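Local structure of transcriptional regulator (Thermus thermophilus, 2H0A) at residues G23-Q28 and L243-M248; D97-G102 and F141-K146. The protein probably acts as a CcpA-like transcriptional repressor of the LacI/GalR type, its periplasmic-binding-protein-like core serving to sense an effector. All blocks are in the same frame, centred on the assembly; numbering follows the deposited sequence.

Interaction 1: G23-Q28 and L243-M248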
ATOM      1  N   GLY A  23     -24.774   4.788   0.642  1.00 58.12           N
ATOM      2  CA  GLY A  23     -25.840   5.569   0.053  1.00 58.36           C
ATOM      3  C   GLY A  23     -27.127   4.778   0.029  1.00 58.28           C
ATOM      4  O   GLY A  23     -28.190   5.300   0.370  1.00 58.38           O
ATOM      5  N   VAL A  24     -27.033   3.512  -0.362  1.00 58.09           N
ATOM      6  CA  VAL A  24     -28.208   2.661  -0.430  1.00 58.45           C
ATOM      7  C   VAL A  24     -28.662   2.165   0.936  1.00 60.67           C
ATOM      8  O   VAL A  24     -29.712   2.572   1.421  1.00 61.07           O
ATOM      9  CB  VAL A  24     -27.962   1.453  -1.365  1.00 55.67           C
ATOM     10  CG1 VAL A  24     -29.127   0.480  -1.309  1.00 53.42           C
ATOM     11  CG2 VAL A  24     -27.778   1.943  -2.781  1.00 54.46           C
ATOM     12  N   LEU A  25     -27.856   1.319   1.568  1.00 62.60           N
ATOM     13  CA  LEU A  25     -28.208   0.744   2.861  1.00 65.45           C
ATOM     14  C   LEU A  25     -28.722   1.698   3.937  1.00 67.86           C
ATOM     15  O   LEU A  25     -29.668   1.362   4.646  1.00 67.63           O
ATOM     16  CB  LEU A  25     -27.029  -0.058   3.404  1.00 65.47           C
ATOM     17  CG  LEU A  25     -26.744  -1.343   2.632  1.00 66.13           C
ATOM     18  CD1 LEU A  25     -25.570  -2.056   3.281  1.00 67.57           C
ATOM     19  CD2 LEU A  25     -27.981  -2.238   2.624  1.00 66.01           C
ATOM     20  N   LEU A  26     -28.114   2.877   4.057  1.00 70.84           N
ATOM     21  CA  LEU A  26     -28.541   3.837   5.069  1.00 73.09           C
ATOM     22  C   LEU A  26     -29.888   4.474   4.755  1.00 73.52           C
ATOM     23  O   LEU A  26     -30.497   5.103   5.610  1.00 74.29           O
ATOM     24  CB  LEU A  26     -27.492   4.934   5.267  1.00 74.15           C
ATOM     25  CG  LEU A  26     -26.071   4.497   5.656  1.00 76.93           C
ATOM     26  CD1 LEU A  26     -25.232   5.746   5.889  1.00 77.40           C
ATOM     27  CD2 LEU A  26     -26.073   3.619   6.905  1.00 76.09           C
ATOM     28  N   GLU A  27     -30.352   4.327   3.524  1.00 73.94           N
ATOM     29  CA  GLU A  27     -31.650   4.868   3.142  1.00 74.30           C
ATOM     30  C   GLU A  27     -32.735   3.931   3.676  1.00 74.00           C
ATOM     31  O   GLU A  27     -33.855   4.349   3.952  1.00 74.11           O
ATOM     32  CB  GLU A  27     -31.753   4.960   1.615  1.00 76.13           C
ATOM     33  CG  GLU A  27     -33.146   5.305   1.105  1.00 77.74           C
ATOM     34  CD  GLU A  27     -33.351   6.791   0.921  1.00 78.99           C
ATOM     35  OE1 GLU A  27     -32.713   7.361   0.009  1.00 79.96           O
ATOM     36  OE2 GLU A  27     -34.143   7.389   1.682  1.00 80.15           O
ATOM     37  N   GLN A  28     -32.376   2.659   3.818  1.00 73.41           N
ATOM     38  CA  GLN A  28     -33.286   1.627   4.304  1.00 72.90           C
ATOM     39  C   GLN A  28     -33.069   1.349   5.781  1.00 74.07           C
ATOM     40  O   GLN A  28     -33.498   0.318   6.300  1.00 73.30           O
ATOM     41  CB  GLN A  28     -33.088   0.334   3.508  1.00 70.77           C
ATOM     42  CG  GLN A  28     -33.406   0.486   2.038  1.00 68.00           C
ATOM     43  CD  GLN A  28     -34.783   1.072   1.815  1.00 66.02           C
ATOM     44  OE1 GLN A  28     -35.759   0.635   2.424  1.00 65.60           O
ATOM     45  NE2 GLN A  28     -34.874   2.057   0.936  1.00 63.35           N
ATOM     46  N   LEU A 243     -29.415  -5.776  -4.076  1.00 41.14           N
ATOM     47  CA  LEU A 243     -29.598  -7.218  -4.194  1.00 42.00           C
ATOM     48  C   LEU A 243     -29.621  -7.821  -2.808  1.00 42.01           C
ATOM     49  O   LEU A 243     -30.465  -8.660  -2.505  1.00 42.12           O
ATOM     50  CB  LEU A 243     -28.457  -7.857  -4.994  1.00 42.04           C
ATOM     51  CG  LEU A 243     -28.359  -7.577  -6.497  1.00 41.88           C
ATOM     52  CD1 LEU A 243     -27.009  -8.022  -7.006  1.00 43.14           C
ATOM     53  CD2 LEU A 243     -29.468  -8.299  -7.232  1.00 41.47           C
ATOM     54  N   LEU A 244     -28.687  -7.381  -1.969  1.00 43.00           N
ATOM     55  CA  LEU A 244     -28.579  -7.871  -0.600  1.00 43.41           C
ATOM     56  C   LEU A 244     -29.885  -7.662   0.151  1.00 43.94           C
ATOM     57  O   LEU A 244     -30.379  -8.580   0.807  1.00 42.83           O
ATOM     58  CB  LEU A 244     -27.448  -7.149   0.130  1.00 43.34           C
ATOM     59  CG  LEU A 244     -27.122  -7.676   1.526  1.00 42.30           C
ATOM     60  CD1 LEU A 244     -26.609  -9.098   1.428  1.00 40.34           C
ATOM     61  CD2 LEU A 244     -26.091  -6.783   2.174  1.00 44.46           C
ATOM     62  N   LEU A 245     -30.426  -6.449   0.054  1.00 45.54           N
ATOM     63  CA  LEU A 245     -31.684  -6.083   0.697  1.00 46.84           C
ATOM     64  C   LEU A 245     -32.788  -7.011   0.251  1.00 47.96           C
ATOM     65  O   LEU A 245     -33.519  -7.572   1.070  1.00 47.90           O
ATOM     66  CB  LEU A 245     -32.093  -4.665   0.324  1.00 48.99           C
ATOM     67  CG  LEU A 245     -31.537  -3.489   1.119  1.00 52.85           C
ATOM     68  CD1 LEU A 245     -32.105  -2.203   0.539  1.00 54.40           C
ATOM     69  CD2 LEU A 245     -31.922  -3.626   2.593  1.00 53.72           C
ATOM     70  N   GLU A 246     -32.916  -7.152  -1.064  1.00 48.33           N
ATOM     71  CA  GLU A 246     -33.939  -8.012  -1.633  1.00 48.71           C
ATOM     72  C   GLU A 246     -33.836  -9.374  -0.977  1.00 48.58           C
ATOM     73  O   GLU A 246     -34.834  -9.959  -0.571  1.00 50.22           O
ATOM     74  CB  GLU A 246     -33.749  -8.124  -3.147  1.00 48.10           C
ATOM     75  CG  GLU A 246     -34.299  -6.934  -3.920  1.00 48.68           C
ATOM     76  CD  GLU A 246     -33.644  -6.750  -5.280  1.00 49.83           C
ATOM     77  OE1 GLU A 246     -33.083  -7.722  -5.823  1.00 49.72           O
ATOM     78  OE2 GLU A 246     -33.698  -5.623  -5.812  1.00 49.93           O
ATOM     79  N   ARG A 247     -32.611  -9.861  -0.849  1.00 48.08           N
ATOM     80  CA  ARG A 247     -32.380 -11.156  -0.245  1.00 47.15           C
ATOM     81  C   ARG A 247     -32.645 -11.125   1.266  1.00 47.72           C
ATOM     82  O   ARG A 247     -33.250 -12.048   1.816  1.00 46.55           O
ATOM     83  CB  ARG A 247     -30.946 -11.601  -0.527  1.00 45.52           C
ATOM     84  CG  ARG A 247     -30.852 -13.019  -1.046  1.00 44.73           C
ATOM     85  CD  ARG A 247     -30.787 -13.097  -2.566  1.00 42.56           C
ATOM     86  NE  ARG A 247     -31.383 -14.343  -3.045  1.00 40.02           N
ATOM     87  CZ  ARG A 247     -31.047 -14.966  -4.169  1.00 39.43           C
ATOM     88  NH1 ARG A 247     -30.105 -14.483  -4.960  1.00 38.56           N
ATOM     89  NH2 ARG A 247     -31.660 -16.086  -4.504  1.00 37.90           N
ATOM     90  N   MET A 248     -32.197 -10.066   1.936  1.00 48.51           N
ATOM     91  CA  MET A 248     -32.409  -9.958   3.375  1.00 49.44           C
ATOM     92  C   MET A 248     -33.891  -9.803   3.674  1.00 51.83           C
ATOM     93  O   MET A 248     -34.348 -10.116   4.772  1.00 53.62           O
ATOM     94  CB  MET A 248     -31.632  -8.772   3.968  1.00 45.65           C
ATOM     95  CG  MET A 248     -30.109  -8.951   3.984  1.00 42.23           C
ATOM     96  SD  MET A 248     -29.216  -7.757   5.019  1.00 38.92           S
ATOM     97  CE  MET A 248     -29.741  -6.195   4.329  1.00 36.40           C
TER

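Interaction 2: D97-G102 and F141-K146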
ATOM      1  N   ASP A  97     -17.425  -5.596 -16.901  1.00 45.29           N
ATOM      2  CA  ASP A  97     -16.876  -6.274 -18.072  1.00 46.94           C
ATOM      3  C   ASP A  97     -15.510  -5.629 -18.330  1.00 47.54           C
ATOM      4  O   ASP A  97     -15.387  -4.716 -19.148  1.00 47.16           O
ATOM      5  CB  ASP A  97     -17.775  -6.062 -19.293  1.00 47.83           C
ATOM      6  CG  ASP A  97     -17.362  -6.921 -20.480  1.00 48.72           C
ATOM      7  OD1 ASP A  97     -16.153  -7.021 -20.775  1.00 48.88           O
ATOM      8  OD2 ASP A  97     -18.256  -7.494 -21.131  1.00 50.12           O
ATOM      9  N   ASN A  98     -14.490  -6.100 -17.618  1.00 48.44           N
ATOM     10  CA  ASN A  98     -13.141  -5.564 -17.763  1.00 49.33           C
ATOM     11  C   ASN A  98     -12.476  -5.833 -19.101  1.00 48.60           C
ATOM     12  O   ASN A  98     -11.607  -5.070 -19.509  1.00 47.11           O
ATOM     13  CB  ASN A  98     -12.248  -6.085 -16.637  1.00 51.47           C
ATOM     14  CG  ASN A  98     -12.348  -5.241 -15.381  1.00 52.93           C
ATOM     15  OD1 ASN A  98     -11.781  -4.146 -15.306  1.00 53.03           O
ATOM     16  ND2 ASN A  98     -13.085  -5.737 -14.393  1.00 53.08           N
ATOM     17  N   ARG A  99     -12.866  -6.913 -19.778  1.00 49.45           N
ATOM     18  CA  ARG A  99     -12.279  -7.238 -21.080  1.00 49.23           C
ATOM     19  C   ARG A  99     -12.693  -6.119 -22.021  1.00 48.24           C
ATOM     20  O   ARG A  99     -11.892  -5.616 -22.809  1.00 47.89           O
ATOM     21  CB  ARG A  99     -12.793  -8.576 -21.602  1.00 51.65           C
ATOM     22  CG  ARG A  99     -11.863  -9.218 -22.612  1.00 54.79           C
ATOM     23  CD  ARG A  99     -12.568 -10.277 -23.427  1.00 60.70           C
ATOM     24  NE  ARG A  99     -11.628 -11.108 -24.176  1.00 65.61           N
ATOM     25  CZ  ARG A  99     -10.840 -12.031 -23.627  1.00 67.75           C
ATOM     26  NH1 ARG A  99     -10.874 -12.254 -22.314  1.00 66.84           N
ATOM     27  NH2 ARG A  99     -10.020 -12.735 -24.396  1.00 68.35           N
ATOM     28  N   LEU A 100     -13.965  -5.753 -21.948  1.00 46.72           N
ATOM     29  CA  LEU A 100     -14.472  -4.643 -22.725  1.00 46.29           C
ATOM     30  C   LEU A 100     -13.865  -3.495 -21.925  1.00 47.39           C
ATOM     31  O   LEU A 100     -13.794  -3.560 -20.691  1.00 49.09           O
ATOM     32  CB  LEU A 100     -15.996  -4.598 -22.641  1.00 46.05           C
ATOM     33  CG  LEU A 100     -16.681  -3.372 -23.242  1.00 45.50           C
ATOM     34  CD1 LEU A 100     -16.626  -3.450 -24.756  1.00 47.50           C
ATOM     35  CD2 LEU A 100     -18.113  -3.311 -22.771  1.00 45.66           C
ATOM     36  N   GLY A 101     -13.424  -2.441 -22.588  1.00 46.05           N
ATOM     37  CA  GLY A 101     -12.808  -1.370 -21.821  1.00 45.84           C
ATOM     38  C   GLY A 101     -11.329  -1.552 -22.047  1.00 44.00           C
ATOM     39  O   GLY A 101     -10.596  -0.591 -22.261  1.00 42.84           O
ATOM     40  N   GLY A 102     -10.890  -2.805 -21.976  1.00 43.25           N
ATOM     41  CA  GLY A 102      -9.509  -3.101 -22.276  1.00 42.40           C
ATOM     42  C   GLY A 102      -9.514  -2.854 -23.773  1.00 41.85           C
ATOM     43  O   GLY A 102      -8.568  -2.319 -24.350  1.00 40.89           O
ATOM     44  N   PHE A 141      -7.323  -5.535 -24.494  1.00 39.42           N
ATOM     45  CA  PHE A 141      -6.419  -4.524 -25.008  1.00 40.59           C
ATOM     46  C   PHE A 141      -5.707  -5.091 -26.220  1.00 42.11           C
ATOM     47  O   PHE A 141      -5.638  -4.453 -27.265  1.00 41.85           O
ATOM     48  CB  PHE A 141      -5.390  -4.139 -23.947  1.00 38.45           C
ATOM     49  CG  PHE A 141      -4.512  -2.982 -24.344  1.00 36.87           C
ATOM     50  CD1 PHE A 141      -5.055  -1.715 -24.551  1.00 35.83           C
ATOM     51  CD2 PHE A 141      -3.140  -3.151 -24.498  1.00 35.36           C
ATOM     52  CE1 PHE A 141      -4.237  -0.630 -24.903  1.00 35.69           C
ATOM     53  CE2 PHE A 141      -2.319  -2.070 -24.848  1.00 36.66           C
ATOM     54  CZ  PHE A 141      -2.868  -0.809 -25.049  1.00 34.01           C
ATOM     55  N   GLN A 142      -5.188  -6.301 -26.076  1.00 45.60           N
ATOM     56  CA  GLN A 142      -4.476  -6.945 -27.163  1.00 51.65           C
ATOM     57  C   GLN A 142      -5.381  -7.280 -28.345  1.00 53.38           C
ATOM     58  O   GLN A 142      -4.976  -7.155 -29.498  1.00 53.63           O
ATOM     59  CB  GLN A 142      -3.794  -8.216 -26.663  1.00 55.00           C
ATOM     60  CG  GLN A 142      -2.883  -7.989 -25.479  1.00 59.87           C
ATOM     61  CD  GLN A 142      -1.991  -9.174 -25.219  1.00 63.15           C
ATOM     62  OE1 GLN A 142      -1.099  -9.470 -26.016  1.00 64.84           O
ATOM     63  NE2 GLN A 142      -2.228  -9.873 -24.106  1.00 64.27           N
ATOM     64  N   GLU A 143      -6.604  -7.711 -28.058  1.00 55.07           N
ATOM     65  CA  GLU A 143      -7.538  -8.056 -29.114  1.00 57.21           C
ATOM     66  C   GLU A 143      -7.899  -6.829 -29.941  1.00 55.72           C
ATOM     67  O   GLU A 143      -7.909  -6.889 -31.165  1.00 56.29           O
ATOM     68  CB  GLU A 143      -8.800  -8.680 -28.515  1.00 63.46           C
ATOM     69  CG  GLU A 143      -8.559 -10.011 -27.801  1.00 73.72           C
ATOM     70  CD  GLU A 143      -8.421 -11.196 -28.756  1.00 80.76           C
ATOM     71  OE1 GLU A 143      -7.553 -11.153 -29.662  1.00 84.20           O
ATOM     72  OE2 GLU A 143      -9.185 -12.177 -28.598  1.00 83.13           O
ATOM     73  N   ALA A 144      -8.186  -5.714 -29.279  1.00 53.37           N
ATOM     74  CA  ALA A 144      -8.544  -4.498 -29.990  1.00 52.25           C
ATOM     75  C   ALA A 144      -7.378  -3.981 -30.821  1.00 52.16           C
ATOM     76  O   ALA A 144      -7.561  -3.568 -31.966  1.00 52.12           O
ATOM     77  CB  ALA A 144      -9.004  -3.427 -29.006  1.00 52.51           C
ATOM     78  N   LEU A 145      -6.182  -3.994 -30.237  1.00 51.81           N
ATOM     79  CA  LEU A 145      -4.980  -3.535 -30.930  1.00 51.64           C
ATOM     80  C   LEU A 145      -4.734  -4.363 -32.178  1.00 51.89           C
ATOM     81  O   LEU A 145      -4.395  -3.837 -33.228  1.00 50.40           O
ATOM     82  CB  LEU A 145      -3.755  -3.642 -30.018  1.00 51.06           C
ATOM     83  CG  LEU A 145      -3.594  -2.566 -28.946  1.00 51.13           C
ATOM     84  CD1 LEU A 145      -2.321  -2.834 -28.161  1.00 47.77           C
ATOM     85  CD2 LEU A 145      -3.558  -1.181 -29.603  1.00 49.58           C
ATOM     86  N   LYS A 146      -4.906  -5.670 -32.044  1.00 54.03           N
ATOM     87  CA  LYS A 146      -4.713  -6.587 -33.152  1.00 56.58           C
ATOM     88  C   LYS A 146      -5.682  -6.241 -34.268  1.00 56.89           C
ATOM     89  O   LYS A 146      -5.285  -6.042 -35.415  1.00 57.39           O
ATOM     90  CB  LYS A 146      -4.962  -8.021 -32.682  1.00 59.05           C
ATOM     91  CG  LYS A 146      -4.702  -9.077 -33.731  1.00 62.74           C
ATOM     92  CD  LYS A 146      -4.889 -10.469 -33.156  1.00 66.17           C
ATOM     93  CE  LYS A 146      -4.497 -11.534 -34.176  1.00 69.19           C
ATOM     94  NZ  LYS A 146      -4.650 -12.921 -33.640  1.00 72.86           N
TER

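Interaction 1: G23-Q28 and L243-M248
Leu245 reaches from helix 233-248 toward segment 23-28 and meets Val24, Leu25 and Gln28, a worked example of one branched side chain gathering three partners. The apolar contacts come first. Leu25 and Leu245 run past each other in opposite directions, so that CD2 of Leu25 lies alongside the branch point of its partner, 4.1 Å from Leu245 CG. Val24 CG1 stands more loosely, 4.4 Å from Leu245 CD1, and the backbones here remain well apart, with 8.0 Å between Leu25 CA and Leu245 CA. Contact with a polar side chain is the second kind. Gln28 crosses Leu245 at a slant, and its aliphatic part, CB and CG, rests against Leu245 CD1. Gln28 CG lies beside the backbone N (chi1 -62°) and the chain is bent at chi2 (-53°), which brings OE1 to Arg249, the donor of a hydrogen bond to it. No hydrogen bond crosses between 23-28 and 243-248. With an alanine in place of Leu245, both methyls would be gone, and Leu25 CD2 and the Gln28 methylenes would probably face a gap between the helices. Around this centre, Val24 and Leu25 also touch Ala241, while Leu25 and Leu244 both reach Ser3 of strand 2-6. Two helices from opposite ends of the chain, packed side by side against the parallel strands of the N-terminal half, are consistent with the N-terminal subdomain of the periplasmic-binding-protein-like fold found in LacI/GalR regulators.

Interaction 2: D97-G102 and F141-K146
Phe141 meets Gly102 where the helices 99-109 and 133-147 come close, and its side chain can be followed outward from the backbone. At its root, Phe141 CA makes a CA-H...O contact of 3.1 Å with Gly102 O. Phe141 CB lies 3.7 Å from the same Gly102 O. With CG anti to the backbone N (chi1 -173°), the ring sets off so that this carbonyl oxygen sits at its edge, in the ring plane, 3.6 Å from Phe141 CD1. Farther out, one face of the ring is covered by Leu145 from the next turn of the same helix, its CG over the ring centre, and the ring stacks with Phe185 and meets Phe152 edge-to-face. The backbones come into contact, with 4.4 Å from Gly102 CA to Phe141 CA; a CB on Gly102 would fall close to Phe141 N, so this approach probably suits a residue without one. To one side, Arg99 NH2 and Glu143 OE2 remain 4.3 Å apart, beyond a salt bridge; the firmer partner of Arg99 is Glu136. Before the helix, Asp97 OD1 accepts a capping bond of 2.8 Å from Leu100 N, arriving on the anti side and 34° out of the carboxylate plane. The contact is probably weakly polar: a carbonyl oxygen lies by the CA-H and at the ring edge of Phe141, whose slightly positive hydrogens would suit it, while opposite charges nearby probably add only a diffuse attraction.

Overall arrangement
Both contacts join two helices and both are partly buried, but they share no element and lie in different halves of the two-lobed core, their centres 33 Å apart and their nearest atoms about 14 Å apart. Interaction 1 is the more peripheral, about 24 Å from the centre of the chain against about 14 Å for interaction 2. It ties the first helix of the chain to the last, and interaction 2 is nested within the loop it closes. Their chemistry differs accordingly: branched aliphatic side chains bridge well-separated backbones in interaction 1, whereas in interaction 2 main chain meets main chain at a glycine beside an aromatic cluster, with charges at the margin.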